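Local coordinates for protein ribonuclease S-F11 (Nicotiana alata, PDB 1IOO) that cleaves RNA as a secreted T2-family ribonuclease and is associated with self-incompatibility, by which the plant rejects its own pollen, at residues Y4-L9 with N148-C153; H32-D37 with G106-L111; F115-T120 with Y164-C169. One frame throughout, in Å; residues are numbered along the deposited sequence.

Contact 1 of 3, residues Y4-L9 with N148-C153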
loop_
_atom_site.group_PDB
_atom_site.type_symbol
_atom_site.label_atom_id
_atom_site.label_comp_id
_atom_site.label_asym_id
_atom_site.label_seq_id
_atom_site.Cartn_x
_atom_site.Cartn_y
_atom_site.Cartn_z
ATOM N N TYR A 4 14.224 -5.653 -2.531
ATOM C CA TYR A 4 13.635 -4.418 -2.016
ATOM C C TYR A 4 12.324 -4.657 -1.284
ATOM O O TYR A 4 11.747 -5.742 -1.334
ATOM C CB TYR A 4 13.384 -3.446 -3.178
ATOM C CG TYR A 4 12.362 -3.941 -4.186
ATOM C CD1 TYR A 4 11.009 -3.623 -4.056
ATOM C CD2 TYR A 4 12.741 -4.765 -5.248
ATOM C CE1 TYR A 4 10.062 -4.117 -4.955
ATOM C CE2 TYR A 4 11.804 -5.264 -6.149
ATOM C CZ TYR A 4 10.470 -4.942 -6.000
ATOM O OH TYR A 4 9.542 -5.462 -6.874
ATOM N N LEU A 5 11.877 -3.622 -0.582
ATOM C CA LEU A 5 10.600 -3.633 0.112
ATOM C C LEU A 5 9.660 -2.660 -0.566
ATOM O O LEU A 5 10.040 -1.521 -0.838
ATOM C CB LEU A 5 10.753 -3.172 1.563
ATOM C CG LEU A 5 11.324 -4.081 2.640
ATOM C CD1 LEU A 5 11.490 -3.266 3.915
ATOM C CD2 LEU A 5 10.386 -5.257 2.878
ATOM N N GLN A 6 8.447 -3.099 -0.868
ATOM C CA GLN A 6 7.492 -2.205 -1.484
ATOM C C GLN A 6 6.340 -1.898 -0.548
ATOM O O GLN A 6 5.577 -2.789 -0.173
ATOM C CB GLN A 6 6.930 -2.785 -2.791
ATOM C CG GLN A 6 5.934 -1.820 -3.435
ATOM C CD GLN A 6 5.298 -2.337 -4.704
ATOM O OE1 GLN A 6 4.512 -1.633 -5.339
ATOM N NE2 GLN A 6 5.625 -3.567 -5.081
ATOM N N LEU A 7 6.253 -0.645 -0.116
ATOM C CA LEU A 7 5.122 -0.223 0.683
ATOM C C LEU A 7 3.968 0.095 -0.249
ATOM O O LEU A 7 4.091 0.963 -1.118
ATOM C CB LEU A 7 5.466 1.020 1.515
ATOM C CG LEU A 7 4.300 1.593 2.333
ATOM C CD1 LEU A 7 3.996 0.685 3.517
ATOM C CD2 LEU A 7 4.652 2.994 2.819
ATOM N N VAL A 8 2.875 -0.645 -0.118
ATOM C CA VAL A 8 1.723 -0.428 -0.973
ATOM C C VAL A 8 0.627 0.296 -0.229
ATOM O O VAL A 8 0.092 -0.212 0.758
ATOM C CB VAL A 8 1.168 -1.756 -1.519
ATOM C CG1 VAL A 8 -0.006 -1.484 -2.460
ATOM C CG2 VAL A 8 2.274 -2.515 -2.238
ATOM N N LEU A 9 0.308 1.496 -0.696
ATOM C CA LEU A 9 -0.727 2.311 -0.078
ATOM C C LEU A 9 -1.984 2.331 -0.932
ATOM O O LEU A 9 -1.938 2.618 -2.129
ATOM C CB LEU A 9 -0.231 3.744 0.131
ATOM C CG LEU A 9 0.993 3.889 1.047
ATOM C CD1 LEU A 9 1.447 5.343 1.060
ATOM C CD2 LEU A 9 0.667 3.423 2.460
ATOM N N ASN A 148 11.848 6.153 -8.262
ATOM C CA ASN A 148 10.591 5.933 -8.971
ATOM C C ASN A 148 9.569 5.163 -8.149
ATOM O O ASN A 148 9.847 4.076 -7.643
ATOM C CB ASN A 148 10.821 5.166 -10.273
ATOM C CG ASN A 148 11.515 5.998 -11.320
ATOM O OD1 ASN A 148 11.601 7.217 -11.197
ATOM N ND2 ASN A 148 12.005 5.346 -12.368
ATOM N N PRO A 149 8.364 5.733 -8.005
ATOM C CA PRO A 149 7.292 5.076 -7.263
ATOM C C PRO A 149 6.525 4.248 -8.284
ATOM O O PRO A 149 6.802 4.340 -9.479
ATOM C CB PRO A 149 6.456 6.245 -6.774
ATOM C CG PRO A 149 6.516 7.186 -7.973
ATOM C CD PRO A 149 7.990 7.118 -8.361
ATOM N N ASP A 150 5.592 3.419 -7.831
ATOM C CA ASP A 150 4.770 2.674 -8.770
ATOM C C ASP A 150 3.324 3.101 -8.651
ATOM O O ASP A 150 2.676 2.857 -7.635
ATOM C CB ASP A 150 4.886 1.155 -8.576
ATOM C CG ASP A 150 4.211 0.370 -9.709
ATOM O OD1 ASP A 150 4.244 0.843 -10.866
ATOM O OD2 ASP A 150 3.662 -0.725 -9.452
ATOM N N ILE A 151 2.839 3.800 -9.672
ATOM C CA ILE A 151 1.453 4.241 -9.701
ATOM C C ILE A 151 0.581 3.139 -10.291
ATOM O O ILE A 151 0.734 2.780 -11.456
ATOM C CB ILE A 151 1.311 5.520 -10.547
ATOM C CG1 ILE A 151 2.332 6.572 -10.086
ATOM C CG2 ILE A 151 -0.108 6.056 -10.447
ATOM C CD1 ILE A 151 2.301 6.863 -8.599
ATOM N N LYS A 152 -0.310 2.588 -9.475
ATOM C CA LYS A 152 -1.147 1.475 -9.907
ATOM C C LYS A 152 -2.573 1.915 -10.185
ATOM O O LYS A 152 -3.198 2.589 -9.370
ATOM C CB LYS A 152 -1.121 0.382 -8.835
ATOM C CG LYS A 152 0.295 -0.058 -8.472
ATOM C CD LYS A 152 0.294 -1.095 -7.368
ATOM C CE LYS A 152 1.711 -1.482 -6.975
ATOM N NZ LYS A 152 1.694 -2.555 -5.946
ATOM N N CYS A 153 -3.093 1.518 -11.340
ATOM C CA CYS A 153 -4.446 1.890 -11.705
ATOM C C CYS A 153 -5.357 0.693 -11.785
ATOM O O CYS A 153 -4.920 -0.451 -11.924
ATOM C CB CYS A 153 -4.484 2.585 -13.063
ATOM S SG CYS A 153 -3.735 4.236 -13.098
#
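Two outstretched side chains meet here: Gln6 carries CG anti to its backbone N (chi1 -179°) and Lys152 carries CG anti to its carbonyl carbon (chi1 -54°), and both run on extended and approach each other from opposite directions. Their length is needed, since the axes of strands 4-9 and 150-153 come no closer than 9.3 Å, with strand 162-170 paired to both. The link is one hydrogen bond, from Lys152 NZ to Gln6 OE1 at 3.0 Å. The ammonium stands above the plane of the amide carbonyl, 46° out of it, so it does not lie on a lone pair. Lys152 CE follows close behind, 3.2 Å from Gln6 OE1. Val8 crosses the lysine at about a right angle, its CG2 methyl 3.8 Å from Lys152 NZ. Asp150 contributes mainly carbon, with CB 4.3 Å from Gln6 OE1, while its OD1 accepts from the backbone N of Ser183. The lysine also touches Trp35 and Glu165. Shortening Gln6 to an alanine is likely to leave Lys152 NZ without this acceptor and its chain end freer to swing. The chemistry is that of a cation held by a neutral amide oxygen among largely buried groups, and nearby Glu165 would probably help to offset its charge.

Contact 2 of 3, residues H32-D37 with G106-L111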
loop_
_atom_site.group_PDB
_atom_site.type_symbol
_atom_site.label_atom_id
_atom_site.label_comp_id
_atom_site.label_asym_id
_atom_site.label_seq_id
_atom_site.Cartn_x
_atom_site.Cartn_y
_atom_site.Cartn_z
ATOM N N HIS A 32 -1.925 -1.207 2.356
ATOM C CA HIS A 32 -2.455 -2.432 1.762
ATOM C C HIS A 32 -1.501 -3.570 2.053
ATOM O O HIS A 32 -1.907 -4.710 2.296
ATOM C CB HIS A 32 -2.602 -2.296 0.248
ATOM C CG HIS A 32 -3.097 -3.543 -0.412
ATOM N ND1 HIS A 32 -4.295 -4.136 -0.073
ATOM C CD2 HIS A 32 -2.550 -4.322 -1.375
ATOM C CE1 HIS A 32 -4.463 -5.229 -0.799
ATOM N NE2 HIS A 32 -3.419 -5.364 -1.596
ATOM N N GLY A 33 -0.216 -3.239 2.043
ATOM C CA GLY A 33 0.806 -4.217 2.343
ATOM C C GLY A 33 2.219 -3.670 2.309
ATOM O O GLY A 33 2.476 -2.518 1.952
ATOM N N LEU A 34 3.133 -4.519 2.760
ATOM C CA LEU A 34 4.562 -4.261 2.740
ATOM C C LEU A 34 5.223 -5.496 2.181
ATOM O O LEU A 34 5.379 -6.497 2.883
ATOM C CB LEU A 34 5.066 -3.950 4.156
ATOM C CG LEU A 34 6.542 -3.565 4.301
ATOM C CD1 LEU A 34 6.864 -2.366 3.416
ATOM C CD2 LEU A 34 6.854 -3.254 5.760
ATOM N N TRP A 35 5.583 -5.444 0.903
ATOM C CA TRP A 35 6.021 -6.653 0.214
ATOM C C TRP A 35 7.515 -6.743 -0.068
ATOM O O TRP A 35 8.071 -5.954 -0.836
ATOM C CB TRP A 35 5.275 -6.784 -1.124
ATOM C CG TRP A 35 3.782 -6.687 -1.020
ATOM C CD1 TRP A 35 3.016 -6.931 0.082
ATOM C CD2 TRP A 35 2.870 -6.352 -2.072
ATOM N NE1 TRP A 35 1.683 -6.771 -0.218
ATOM C CE2 TRP A 35 1.568 -6.413 -1.534
ATOM C CE3 TRP A 35 3.029 -6.004 -3.419
ATOM C CZ2 TRP A 35 0.426 -6.139 -2.297
ATOM C CZ3 TRP A 35 1.890 -5.732 -4.179
ATOM C CH2 TRP A 35 0.611 -5.802 -3.612
ATOM N N PRO A 36 8.191 -7.718 0.561
ATOM C CA PRO A 36 9.615 -7.869 0.269
ATOM C C PRO A 36 9.578 -8.471 -1.132
ATOM O O PRO A 36 8.718 -9.309 -1.412
ATOM C CB PRO A 36 10.074 -8.903 1.296
ATOM C CG PRO A 36 9.124 -8.722 2.428
ATOM C CD PRO A 36 7.802 -8.525 1.729
ATOM N N ASP A 37 10.467 -8.062 -2.028
ATOM C CA ASP A 37 10.360 -8.606 -3.370
ATOM C C ASP A 37 11.665 -8.570 -4.132
ATOM O O ASP A 37 12.694 -8.087 -3.654
ATOM C CB ASP A 37 9.313 -7.814 -4.167
ATOM C CG ASP A 37 8.393 -8.703 -4.987
ATOM O OD1 ASP A 37 8.847 -9.764 -5.462
ATOM O OD2 ASP A 37 7.213 -8.329 -5.169
ATOM N N GLY A 106 5.444 -2.862 12.651
ATOM C CA GLY A 106 5.918 -1.579 13.146
ATOM C C GLY A 106 6.579 -0.794 12.028
ATOM O O GLY A 106 6.432 0.429 11.937
ATOM N N LEU A 107 7.324 -1.496 11.179
ATOM C CA LEU A 107 7.983 -0.852 10.044
ATOM C C LEU A 107 6.952 -0.295 9.073
ATOM O O LEU A 107 7.081 0.832 8.596
ATOM C CB LEU A 107 8.891 -1.834 9.303
ATOM C CG LEU A 107 9.558 -1.257 8.042
ATOM C CD1 LEU A 107 10.421 -0.060 8.424
ATOM C CD2 LEU A 107 10.401 -2.318 7.355
ATOM N N ALA A 108 5.927 -1.090 8.778
ATOM C CA ALA A 108 4.868 -0.648 7.883
ATOM C C ALA A 108 4.260 0.662 8.381
ATOM O O ALA A 108 4.052 1.593 7.610
ATOM C CB ALA A 108 3.789 -1.726 7.770
ATOM N N LEU A 109 4.001 0.736 9.683
ATOM C CA LEU A 109 3.433 1.937 10.274
ATOM C C LEU A 109 4.405 3.110 10.173
ATOM O O LEU A 109 4.006 4.233 9.863
ATOM C CB LEU A 109 3.060 1.680 11.742
ATOM C CG LEU A 109 1.858 0.750 11.958
ATOM C CD1 LEU A 109 1.714 0.393 13.430
ATOM C CD2 LEU A 109 0.601 1.440 11.453
ATOM N N ARG A 110 5.683 2.840 10.424
ATOM C CA ARG A 110 6.711 3.878 10.350
ATOM C C ARG A 110 6.828 4.441 8.936
ATOM O O ARG A 110 6.877 5.657 8.745
ATOM C CB ARG A 110 8.069 3.315 10.787
ATOM C CG ARG A 110 9.208 4.330 10.764
ATOM C CD ARG A 110 10.485 3.745 11.354
ATOM N NE ARG A 110 11.249 2.942 10.399
ATOM C CZ ARG A 110 11.946 3.449 9.386
ATOM N NH1 ARG A 110 11.978 4.762 9.188
ATOM N NH2 ARG A 110 12.628 2.646 8.578
ATOM N N LEU A 111 6.875 3.555 7.946
ATOM C CA LEU A 111 6.998 3.990 6.560
ATOM C C LEU A 111 5.769 4.773 6.115
ATOM O O LEU A 111 5.885 5.759 5.388
ATOM C CB LEU A 111 7.232 2.785 5.642
ATOM C CG LEU A 111 8.537 2.038 5.937
ATOM C CD1 LEU A 111 8.720 0.903 4.942
ATOM C CD2 LEU A 111 9.715 2.993 5.852
#
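A single residue, Leu34, supplies nearly all of the strand's share of this contact: its two methyl groups reach three residues of the helix, Leu107, Ala108 and Leu111. The helix crosses the strand steeply, at 111° with 9.0 Å between the segment axes, and the nearest pair of CA atoms, those of Leu34 and Ala108, lie 6.3 Å apart. Leu34 points toward the helix, its CG swung opposite the backbone N (chi1 -176°), and the two methyls part there. CD2 settles over the first turn of the segment, 3.8 Å from Ala108 N and 4.0 Å from Ala108 CB, and also meets Leu107 CD2 at 4.0 Å. CD1 serves the next turn, touching Leu111 CD1 at 4.1 Å, where the two leucines cross at about a right angle. The small side chain of Ala108 probably allows the close approach of CD2 to Ala108 N.

Just before Leu34 the strand carries a classic beta bulge, in which His32 and Gly33 both face Val8 of strand 4-10. A CB on Gly33 would point away from the helix and come within 2.3 Å of Trp35 NE1, which is consistent with a glycine at this position. Past the bulge, the ring of Trp35 stacks on that of His91, the proton acceptor of the active site, and its edge has NE2 of His32, the proton donor, lying in its plane. The contacting side chains are buried and the two segments meet through apolar packing, while one turn before Ala108, Tyr104 OH of the same helix adds a hydrogen bond to Leu34 O. Within the two segments the fit probably rests on the shape of the leucine side chains, behind the strand that bears a catalytic histidine.

Contact 3 of 3, residues F115-T120 with Y164-C169. With NAG (2-acetamido-2-deoxy-beta-D-glucopyranose), chain C; NAG (2-acetamido-2-deoxy-beta-D-glucopyranose), chain B.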
loop_
_atom_site.group_PDB
_atom_site.type_symbol
_atom_site.label_atom_id
_atom_site.label_comp_id
_atom_site.label_asym_id
_atom_site.label_seq_id
_atom_site.Cartn_x
_atom_site.Cartn_y
_atom_site.Cartn_z
ATOM N N PHE A 115 4.889 9.550 4.994
ATOM C CA PHE A 115 4.262 10.225 3.881
ATOM C C PHE A 115 2.878 10.760 4.186
ATOM O O PHE A 115 2.169 10.304 5.085
ATOM C CB PHE A 115 4.121 9.281 2.676
ATOM C CG PHE A 115 5.394 8.603 2.278
ATOM C CD1 PHE A 115 5.649 7.286 2.655
ATOM C CD2 PHE A 115 6.354 9.289 1.548
ATOM C CE1 PHE A 115 6.854 6.661 2.307
ATOM C CE2 PHE A 115 7.558 8.682 1.195
ATOM C CZ PHE A 115 7.811 7.369 1.573
ATOM N N ASP A 116 2.537 11.778 3.409
ATOM C CA ASP A 116 1.221 12.358 3.353
ATOM C C ASP A 116 0.943 12.631 1.893
ATOM O O ASP A 116 0.986 13.771 1.434
ATOM C CB ASP A 116 1.120 13.658 4.160
ATOM C CG ASP A 116 -0.315 14.151 4.285
ATOM O OD1 ASP A 116 -1.191 13.651 3.539
ATOM O OD2 ASP A 116 -0.571 15.045 5.124
ATOM N N LEU A 117 0.770 11.542 1.148
ATOM C CA LEU A 117 0.602 11.603 -0.296
ATOM C C LEU A 117 -0.586 12.443 -0.706
ATOM O O LEU A 117 -0.552 13.093 -1.747
ATOM C CB LEU A 117 0.502 10.192 -0.883
ATOM C CG LEU A 117 1.683 9.256 -0.588
ATOM C CD1 LEU A 117 1.520 7.983 -1.404
ATOM C CD2 LEU A 117 3.013 9.929 -0.929
ATOM N N LEU A 118 -1.648 12.426 0.090
ATOM C CA LEU A 118 -2.806 13.232 -0.235
ATOM C C LEU A 118 -2.429 14.713 -0.274
ATOM O O LEU A 118 -2.826 15.444 -1.181
ATOM C CB LEU A 118 -3.928 12.996 0.782
ATOM C CG LEU A 118 -5.242 13.692 0.433
ATOM C CD1 LEU A 118 -5.743 13.219 -0.925
ATOM C CD2 LEU A 118 -6.270 13.390 1.509
ATOM N N ARG A 119 -1.644 15.142 0.711
ATOM C CA ARG A 119 -1.191 16.526 0.781
ATOM C C ARG A 119 -0.173 16.822 -0.330
ATOM O O ARG A 119 -0.206 17.885 -0.951
ATOM C CB ARG A 119 -0.585 16.799 2.163
ATOM C CG ARG A 119 0.022 18.189 2.344
ATOM C CD ARG A 119 -0.987 19.307 2.127
ATOM N NE ARG A 119 -0.394 20.607 2.441
ATOM C CZ ARG A 119 -0.896 21.777 2.059
ATOM N NH1 ARG A 119 -2.010 21.825 1.341
ATOM N NH2 ARG A 119 -0.276 22.905 2.389
ATOM N N THR A 120 0.728 15.875 -0.578
ATOM C CA THR A 120 1.718 16.040 -1.637
ATOM C C THR A 120 1.035 16.213 -2.990
ATOM O O THR A 120 1.410 17.073 -3.786
ATOM C CB THR A 120 2.684 14.843 -1.682
ATOM O OG1 THR A 120 3.433 14.807 -0.461
ATOM C CG2 THR A 120 3.641 14.971 -2.864
ATOM N N TYR A 164 -5.580 3.604 -7.953
ATOM C CA TYR A 164 -6.015 2.545 -7.051
ATOM C C TYR A 164 -5.058 2.375 -5.876
ATOM O O TYR A 164 -5.479 2.324 -4.716
ATOM C CB TYR A 164 -6.102 1.256 -7.866
ATOM C CG TYR A 164 -6.674 0.072 -7.145
ATOM C CD1 TYR A 164 -8.023 0.026 -6.801
ATOM C CD2 TYR A 164 -5.878 -1.033 -6.855
ATOM C CE1 TYR A 164 -8.573 -1.097 -6.193
ATOM C CE2 TYR A 164 -6.413 -2.162 -6.242
ATOM C CZ TYR A 164 -7.760 -2.190 -5.917
ATOM O OH TYR A 164 -8.302 -3.314 -5.337
ATOM N N GLU A 165 -3.768 2.276 -6.181
ATOM C CA GLU A 165 -2.742 2.114 -5.157
ATOM C C GLU A 165 -1.452 2.797 -5.577
ATOM O O GLU A 165 -1.208 3.011 -6.763
ATOM C CB GLU A 165 -2.413 0.631 -4.933
ATOM C CG GLU A 165 -3.564 -0.261 -4.538
ATOM C CD GLU A 165 -3.167 -1.733 -4.526
ATOM O OE1 GLU A 165 -2.365 -2.144 -5.393
ATOM O OE2 GLU A 165 -3.667 -2.482 -3.664
ATOM N N ILE A 166 -0.636 3.150 -4.593
ATOM C CA ILE A 166 0.665 3.729 -4.857
ATOM C C ILE A 166 1.731 2.943 -4.130
ATOM O O ILE A 166 1.623 2.705 -2.929
ATOM C CB ILE A 166 0.756 5.197 -4.404
ATOM C CG1 ILE A 166 -0.213 6.045 -5.223
ATOM C CG2 ILE A 166 2.187 5.712 -4.585
ATOM C CD1 ILE A 166 -0.288 7.489 -4.766
ATOM N N GLY A 167 2.748 2.514 -4.868
ATOM C CA GLY A 167 3.824 1.772 -4.249
ATOM C C GLY A 167 5.077 2.614 -4.146
ATOM O O GLY A 167 5.428 3.366 -5.057
ATOM N N ILE A 168 5.719 2.521 -2.987
ATOM C CA ILE A 168 6.980 3.198 -2.720
ATOM C C ILE A 168 7.981 2.168 -2.222
ATOM O O ILE A 168 7.698 1.437 -1.274
ATOM C CB ILE A 168 6.785 4.346 -1.695
ATOM C CG1 ILE A 168 5.831 5.392 -2.286
ATOM C CG2 ILE A 168 8.121 4.992 -1.357
ATOM C CD1 ILE A 168 5.491 6.547 -1.353
ATOM N N CYS A 169 9.138 2.098 -2.871
ATOM C CA CYS A 169 10.115 1.062 -2.560
ATOM C C CYS A 169 11.280 1.563 -1.725
ATOM O O CYS A 169 11.685 2.723 -1.801
ATOM C CB CYS A 169 10.580 0.412 -3.871
ATOM S SG CYS A 169 9.129 -0.361 -4.657
HETATM C C1 NAG C . 0.870 12.073 9.524
HETATM C C2 NAG C . 2.160 12.868 9.689
HETATM C C3 NAG C . 2.783 12.600 11.066
HETATM C C4 NAG C . 1.750 12.836 12.191
HETATM C C5 NAG C . 0.468 12.049 11.887
HETATM C C6 NAG C . -0.644 12.320 12.884
HETATM C C7 NAG C . 3.395 13.396 7.690
HETATM C C8 NAG C . 4.274 12.917 6.549
HETATM N N2 NAG C . 3.093 12.515 8.637
HETATM O O3 NAG C . 3.894 13.468 11.240
HETATM O O4 NAG C . 2.279 12.401 13.465
HETATM O O5 NAG C . -0.042 12.403 10.584
HETATM O O6 NAG C . -1.070 13.674 12.821
HETATM O O7 NAG C . 2.992 14.559 7.703
HETATM C C1 NAG B . -3.134 11.177 6.188
HETATM C C2 NAG B . -3.312 12.275 7.251
HETATM C C3 NAG B . -1.974 12.921 7.593
HETATM C C4 NAG B . -0.995 11.838 8.024
HETATM C C5 NAG B . -0.854 10.821 6.890
HETATM C C6 NAG B . 0.087 9.691 7.251
HETATM C C7 NAG B . -5.059 13.896 7.625
HETATM C C8 NAG B . -5.737 15.163 7.134
HETATM N N2 NAG B . -4.240 13.283 6.775
HETATM O O3 NAG B . -2.153 13.854 8.649
HETATM O O4 NAG B . 0.281 12.429 8.319
HETATM O O5 NAG B . -2.140 10.225 6.608
HETATM O O6 NAG B . -0.447 8.901 8.303
HETATM O O7 NAG B . -5.280 13.481 8.768
#
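The N-capped start of helix 117-123 and the residue before its cap pack on one face of the antiparallel sheet through Leu117 and Phe115, at Ile166 and Ile168 of strand 162-170. The main feature is a CH-pi contact: Ile168 CD1 stands over the centre of the Phe115 ring, 3.8 Å from its centroid and only 8° off the ring normal. Ile168 has CG1 anti to its carbonyl carbon (chi1 -62°), and the extended second torsion carries CD1 on over the ring, while CG2 meets the rim, 3.8 Å from Phe115 CZ. Two residues on from Phe115 and two back from Ile168, Leu117 and Ile166 reach toward each other tip to tip, their CD1 atoms 3.8 Å apart. Leu117 CD2 also lies 4.2 Å from Ile168 CD1, so that one methyl is shared by ring and leucine. Phe29 and Ile141 adjoin Ile166 as well.

Asp116 turns the other way and caps the helix: Arg119 N donates to Asp116 OD1 at 3.2 Å, meeting it from 64° above the carboxylate plane. Sugars of the glycan on Asn28 lie against the same turn, with NAG (chain B) C3 3.5 Å from Asp116 OD2. The segment thus has two chemical sides, an apolar one pressed on the sheet and a polar one where a carboxylate, probably favoured by the helix N-terminus, sits beside carbohydrate.

Overall arrangement
All three contacts involve one antiparallel sheet, whose neighbouring strands run 30-37, 4-10, 162-170 and 150-154. Contact 1 spans the sheet from 4-9 to 148-153, contact 2 sets helix 101-113 against strand 30-37, and contact 3 sets helix 117-123 against strand 162-170. Their centres lie about 11 Å (contacts 1 and 2), 8 Å (1 and 3) and 13 Å (2 and 3) apart. Along the chain, contact 2 falls wholly between the segments of contact 1 and closes before contact 3 opens, whereas contacts 1 and 3 alternate. In this T2-family fold contacts 2 and 3 pack helices on one face of the sheet, while contact 1 lies on the opposite face, which carries catalytic His32.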